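Local atomic coordinates of JamJ (Lyngbya majuscula, PDB entry 5DOZ), a protein that probably reduces enoyl thioesters with NADPH as the enoyl reductase domain of a polyketide synthase. Residues A[79-84]-A[131-136]; A[315-320]-A[333-338]. All coordinates share one frame; numbering follows the deposited sequence.

Contact 1 (A[79-84]-A[131-136])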
loop_
_atom_site.group_PDB
_atom_site.type_symbol
_atom_site.label_atom_id
_atom_site.label_comp_id
_atom_site.label_asym_id
_atom_site.label_seq_id
_atom_site.Cartn_x
_atom_site.Cartn_y
_atom_site.Cartn_z
ATOM N N GLU A 79 -4.882 6.032 -4.470
ATOM C CA GLU A 79 -3.722 6.337 -5.297
ATOM C C GLU A 79 -4.129 6.198 -6.765
ATOM O O GLU A 79 -5.144 5.568 -7.064
ATOM C CB GLU A 79 -2.572 5.370 -4.985
ATOM C CG GLU A 79 -3.009 3.911 -4.943
ATOM C CD GLU A 79 -1.867 2.925 -4.800
ATOM O OE1 GLU A 79 -0.720 3.263 -5.167
ATOM O OE2 GLU A 79 -2.123 1.793 -4.318
ATOM N N ALA A 80 -3.329 6.763 -7.671
ATOM C CA ALA A 80 -3.592 6.685 -9.113
ATOM C C ALA A 80 -2.413 7.200 -9.932
ATOM O O ALA A 80 -1.424 7.689 -9.396
ATOM C CB ALA A 80 -4.850 7.472 -9.473
ATOM N N VAL A 81 -2.530 7.076 -11.246
ATOM C CA VAL A 81 -1.654 7.783 -12.163
ATOM C C VAL A 81 -2.562 8.577 -13.099
ATOM O O VAL A 81 -3.725 8.220 -13.284
ATOM C CB VAL A 81 -0.721 6.819 -12.934
ATOM C CG1 VAL A 81 -1.512 5.911 -13.869
ATOM C CG2 VAL A 81 0.338 7.597 -13.706
ATOM N N GLY A 82 -2.047 9.668 -13.658
ATOM C CA GLY A 82 -2.818 10.463 -14.594
ATOM C C GLY A 82 -2.066 11.663 -15.123
ATOM O O GLY A 82 -0.836 11.703 -15.092
ATOM N N VAL A 83 -2.818 12.644 -15.608
ATOM C CA VAL A 83 -2.235 13.818 -16.240
ATOM C C VAL A 83 -2.903 15.078 -15.696
ATOM O O VAL A 83 -4.126 15.147 -15.566
ATOM C CB VAL A 83 -2.275 13.720 -17.797
ATOM C CG1 VAL A 83 -3.697 13.517 -18.313
ATOM C CG2 VAL A 83 -1.623 14.932 -18.452
ATOM N N ILE A 84 -2.075 16.056 -15.348
ATOM C CA ILE A 84 -2.550 17.338 -14.843
ATOM C C ILE A 84 -3.295 18.115 -15.937
ATOM O O ILE A 84 -2.777 18.321 -17.039
ATOM C CB ILE A 84 -1.376 18.160 -14.261
ATOM C CG1 ILE A 84 -0.767 17.424 -13.052
ATOM C CG2 ILE A 84 -1.827 19.570 -13.896
ATOM C CD1 ILE A 84 0.374 18.154 -12.371
ATOM N N GLU A 131 2.438 0.737 -15.493
ATOM C CA GLU A 131 3.543 0.275 -14.653
ATOM C C GLU A 131 3.710 1.148 -13.401
ATOM O O GLU A 131 3.901 0.640 -12.293
ATOM C CB GLU A 131 4.841 0.230 -15.471
ATOM C CG GLU A 131 4.918 -0.960 -16.425
ATOM C CD GLU A 131 6.047 -0.872 -17.443
ATOM O OE1 GLU A 131 6.440 0.250 -17.853
ATOM O OE2 GLU A 131 6.530 -1.949 -17.859
ATOM N N ALA A 132 3.624 2.461 -13.592
ATOM C CA ALA A 132 3.776 3.434 -12.511
ATOM C C ALA A 132 2.638 3.371 -11.494
ATOM O O ALA A 132 2.799 3.800 -10.358
ATOM C CB ALA A 132 3.891 4.839 -13.085
ATOM N N ALA A 133 1.491 2.848 -11.916
ATOM C CA ALA A 133 0.338 2.661 -11.038
ATOM C C ALA A 133 0.570 1.613 -9.943
ATOM O O ALA A 133 -0.172 1.583 -8.957
ATOM C CB ALA A 133 -0.902 2.311 -11.855
ATOM N N THR A 134 1.591 0.770 -10.111
ATOM C CA THR A 134 1.936 -0.252 -9.110
ATOM C C THR A 134 2.891 0.255 -8.018
ATOM O O THR A 134 3.285 -0.513 -7.132
ATOM C CB THR A 134 2.584 -1.505 -9.749
ATOM O OG1 THR A 134 3.898 -1.183 -10.225
ATOM C CG2 THR A 134 1.733 -2.064 -10.899
ATOM N N ILE A 135 3.250 1.534 -8.069
ATOM C CA ILE A 135 4.324 2.065 -7.213
ATOM C C ILE A 135 3.901 2.711 -5.874
ATOM O O ILE A 135 4.399 2.306 -4.826
ATOM C CB ILE A 135 5.270 3.010 -8.001
ATOM C CG1 ILE A 135 6.071 2.206 -9.033
ATOM C CG2 ILE A 135 6.212 3.761 -7.062
ATOM C CD1 ILE A 135 6.963 3.052 -9.925
ATOM N N PRO A 136 2.988 3.708 -5.903
ATOM C CA PRO A 136 2.844 4.618 -4.752
ATOM C C PRO A 136 2.624 3.955 -3.388
ATOM O O PRO A 136 3.551 3.906 -2.587
ATOM C CB PRO A 136 1.653 5.496 -5.146
ATOM C CG PRO A 136 1.657 5.468 -6.635
ATOM C CD PRO A 136 2.057 4.068 -6.988
HETATM O O HOH W 1 -0.088 0.863 -6.274
HETATM O O HOH W 2 -0.943 4.422 -8.403
#
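Segment 79-84 of strand 79-87 passes the type I turn A132 to I135, with V81 and A133 CA atoms 5.6 Å apart and E79 facing P136 two residues back along the strand. The strand belongs to the GroES-like catalytic domain of the medium-chain dehydrogenase/reductase fold, and the turn joins helix 129-132 to helix 136-149. At the V81 end the meeting is apolar: the CG1 methyl, set between the backbone N and the carbonyl carbon (chi1 66°), reaches the A133 methyl, with 4.2 Å from V81 CG1 to A133 CB. At the other end E79 sends an extended chain across the P136 ring. Its OE1 lies 3.3 Å from P136 CB and is close to CG and CD as well, so one carboxylate oxygen sits over the face of the proline ring, nearest its CB and CD. The same OE1 accepts a hydrogen bond from I137 N, in the first turn of helix 136-149. OE2 forms a salt bridge with R332 and a hydrogen bond with N47, which together anchor the buried carboxylate from its far oxygen. The turn itself is tied by E131 O, which accepts from both the amide and the hydroxyl of T134. Water completes the polar join, since A133 O is 4.2 Å from E79 OE1 and two waters bridge them. Water 1 donates to both, at 2.7 Å to E79 OE1 and 2.8 Å to A133 O, whereas water 2 holds A133 O at 3.0 Å and E79 OE1 only weakly.

Contact 2 (A[315-320]-A[333-338])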
loop_
_atom_site.group_PDB
_atom_site.type_symbol
_atom_site.label_atom_id
_atom_site.label_comp_id
_atom_site.label_asym_id
_atom_site.label_seq_id
_atom_site.Cartn_x
_atom_site.Cartn_y
_atom_site.Cartn_z
ATOM N N GLU A 315 -15.311 -0.850 -16.779
ATOM C CA GLU A 315 -16.652 -1.429 -16.886
ATOM C C GLU A 315 -16.801 -2.683 -16.023
ATOM O O GLU A 315 -17.905 -3.010 -15.587
ATOM C CB GLU A 315 -17.010 -1.754 -18.346
ATOM C CG GLU A 315 -16.631 -0.681 -19.363
ATOM C CD GLU A 315 -15.232 -0.881 -19.931
ATOM O OE1 GLU A 315 -14.321 -0.090 -19.592
ATOM O OE2 GLU A 315 -15.037 -1.839 -20.715
ATOM N N ASP A 316 -15.686 -3.366 -15.769
ATOM C CA ASP A 316 -15.685 -4.581 -14.955
ATOM C C ASP A 316 -15.115 -4.339 -13.548
ATOM O O ASP A 316 -14.424 -5.196 -12.994
ATOM C CB ASP A 316 -14.930 -5.706 -15.678
ATOM C CG ASP A 316 -15.498 -5.995 -17.065
ATOM O OD1 ASP A 316 -16.731 -5.890 -17.246
ATOM O OD2 ASP A 316 -14.708 -6.329 -17.979
ATOM N N ILE A 317 -15.427 -3.175 -12.979
ATOM C CA ILE A 317 -14.938 -2.781 -11.650
ATOM C C ILE A 317 -15.268 -3.811 -10.561
ATOM O O ILE A 317 -14.403 -4.145 -9.743
ATOM C CB ILE A 317 -15.413 -1.351 -11.252
ATOM C CG1 ILE A 317 -14.780 -0.887 -9.932
ATOM C CG2 ILE A 317 -16.934 -1.266 -11.161
ATOM C CD1 ILE A 317 -13.330 -0.461 -10.039
ATOM N N VAL A 318 -16.501 -4.322 -10.572
ATOM C CA VAL A 318 -16.957 -5.303 -9.582
ATOM C C VAL A 318 -16.038 -6.532 -9.575
ATOM O O VAL A 318 -15.558 -6.947 -8.520
ATOM C CB VAL A 318 -18.442 -5.702 -9.801
ATOM C CG1 VAL A 318 -18.854 -6.848 -8.887
ATOM C CG2 VAL A 318 -19.359 -4.509 -9.570
ATOM N N GLU A 319 -15.768 -7.080 -10.759
ATOM C CA GLU A 319 -14.902 -8.250 -10.893
ATOM C C GLU A 319 -13.419 -7.920 -10.624
ATOM O O GLU A 319 -12.639 -8.804 -10.262
ATOM C CB GLU A 319 -15.122 -8.927 -12.256
ATOM C CG GLU A 319 -14.474 -10.299 -12.454
ATOM C CD GLU A 319 -14.525 -11.216 -11.229
ATOM O OE1 GLU A 319 -15.583 -11.834 -10.967
ATOM O OE2 GLU A 319 -13.483 -11.341 -10.542
ATOM N N ALA A 320 -13.037 -6.652 -10.776
ATOM C CA ALA A 320 -11.714 -6.209 -10.352
ATOM C C ALA A 320 -11.612 -6.261 -8.827
ATOM O O ALA A 320 -10.629 -6.772 -8.297
ATOM C CB ALA A 320 -11.404 -4.809 -10.874
ATOM N N VAL A 333 -3.549 -5.110 -8.632
ATOM C CA VAL A 333 -4.743 -5.165 -9.473
ATOM C C VAL A 333 -5.089 -3.731 -9.875
ATOM O O VAL A 333 -5.379 -2.895 -9.013
ATOM C CB VAL A 333 -5.931 -5.816 -8.733
ATOM C CG1 VAL A 333 -7.178 -5.830 -9.608
ATOM C CG2 VAL A 333 -5.575 -7.225 -8.274
ATOM N N VAL A 334 -5.054 -3.458 -11.180
ATOM C CA VAL A 334 -5.125 -2.082 -11.693
ATOM C C VAL A 334 -6.291 -1.896 -12.664
ATOM O O VAL A 334 -6.463 -2.678 -13.598
ATOM C CB VAL A 334 -3.806 -1.672 -12.395
ATOM C CG1 VAL A 334 -3.824 -0.196 -12.788
ATOM C CG2 VAL A 334 -2.598 -1.971 -11.510
ATOM N N VAL A 335 -7.085 -0.852 -12.428
ATOM C CA VAL A 335 -8.209 -0.514 -13.286
ATOM C C VAL A 335 -7.843 0.641 -14.215
ATOM O O VAL A 335 -7.358 1.678 -13.762
ATOM C CB VAL A 335 -9.460 -0.132 -12.460
ATOM C CG1 VAL A 335 -10.594 0.309 -13.374
ATOM C CG2 VAL A 335 -9.915 -1.295 -11.584
ATOM N N THR A 336 -8.074 0.452 -15.512
ATOM C CA THR A 336 -7.931 1.527 -16.493
ATOM C C THR A 336 -9.213 2.350 -16.543
ATOM O O THR A 336 -10.309 1.801 -16.441
ATOM C CB THR A 336 -7.655 0.974 -17.904
ATOM O OG1 THR A 336 -8.716 0.090 -18.287
ATOM C CG2 THR A 336 -6.334 0.219 -17.936
ATOM N N MET A 337 -9.074 3.664 -16.700
ATOM C CA MET A 337 -10.235 4.551 -16.777
ATOM C C MET A 337 -10.589 4.906 -18.229
ATOM O O MET A 337 -9.725 4.829 -19.110
ATOM C CB MET A 337 -10.010 5.810 -15.929
ATOM C CG MET A 337 -9.816 5.521 -14.442
ATOM S SD MET A 337 -11.297 4.919 -13.602
ATOM C CE MET A 337 -12.235 6.443 -13.513
ATOM N N PRO A 338 -11.866 5.269 -18.485
ATOM C CA PRO A 338 -12.314 5.656 -19.827
ATOM C C PRO A 338 -12.036 7.122 -20.168
ATOM O O PRO A 338 -11.021 7.680 -19.744
ATOM C CB PRO A 338 -13.821 5.416 -19.769
ATOM C CG PRO A 338 -14.178 5.664 -18.341
ATOM C CD PRO A 338 -12.995 5.182 -17.538
#
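I317 turns its CG1 anti to the backbone N (chi1 -174°) and then bends at chi2 76°, which brings CD1 up to V335, whose CG2 stands anti to its own carbonyl carbon. The two side chains meet at about a right angle, with I317 CD1 3.8 Å from V335 CG2. A320, one helical turn further on, points its methyl at the strand and reaches the same group: A320 CB is 3.9 Å from V335 CG2. A single valine methyl is therefore shared by two residues of the first turn of helix 317-326. V333, two residues earlier on the strand and on the same side of it, brings CG1 to 3.8 Å from A320 O, a van der Waals touch on the helix backbone. The contact lies within a beta-alpha-beta crossover, in which helix 317-326 connects the parallel neighbours 309-313 and 332-336 and packs on their sheet. The first turn of the helix is closed by the backbone hydrogen bond from A320 N to D316 O, 3.0 Å. F312 of the adjacent strand touches both A320 and V333, while F109 meets both I317 and V335, and W24 also lies against I317. Since methyl groups meet methyl groups and, at one point, a backbone carbonyl oxygen, the helix is held to the sheet by dispersion and by burial of apolar surface, without a directional bond between the two segments.

In the fold
Both contacts are buried and bear on the same mixed sheet, but on different elements: contact 1 sets strand 79-87 against the turn before helix 136-149, contact 2 sets helix 317-326 on strand 332-336. They meet through A133 CB and V334 CG1, 4.0 Å apart, V334 facing away from the helix that V333 and V335 touch, so strand 332-336 lies between the two. Contact 1, nearer the chain centre, is mixed: a carboxylate and bridging waters beside a small apolar touch, with R332 of that strand as salt-bridge partner. Contact 2 is carried by aliphatic side chains, without water or charge in the touching groups. The side chains of E79 and V333 are each about 7 Å from the bound NADPH.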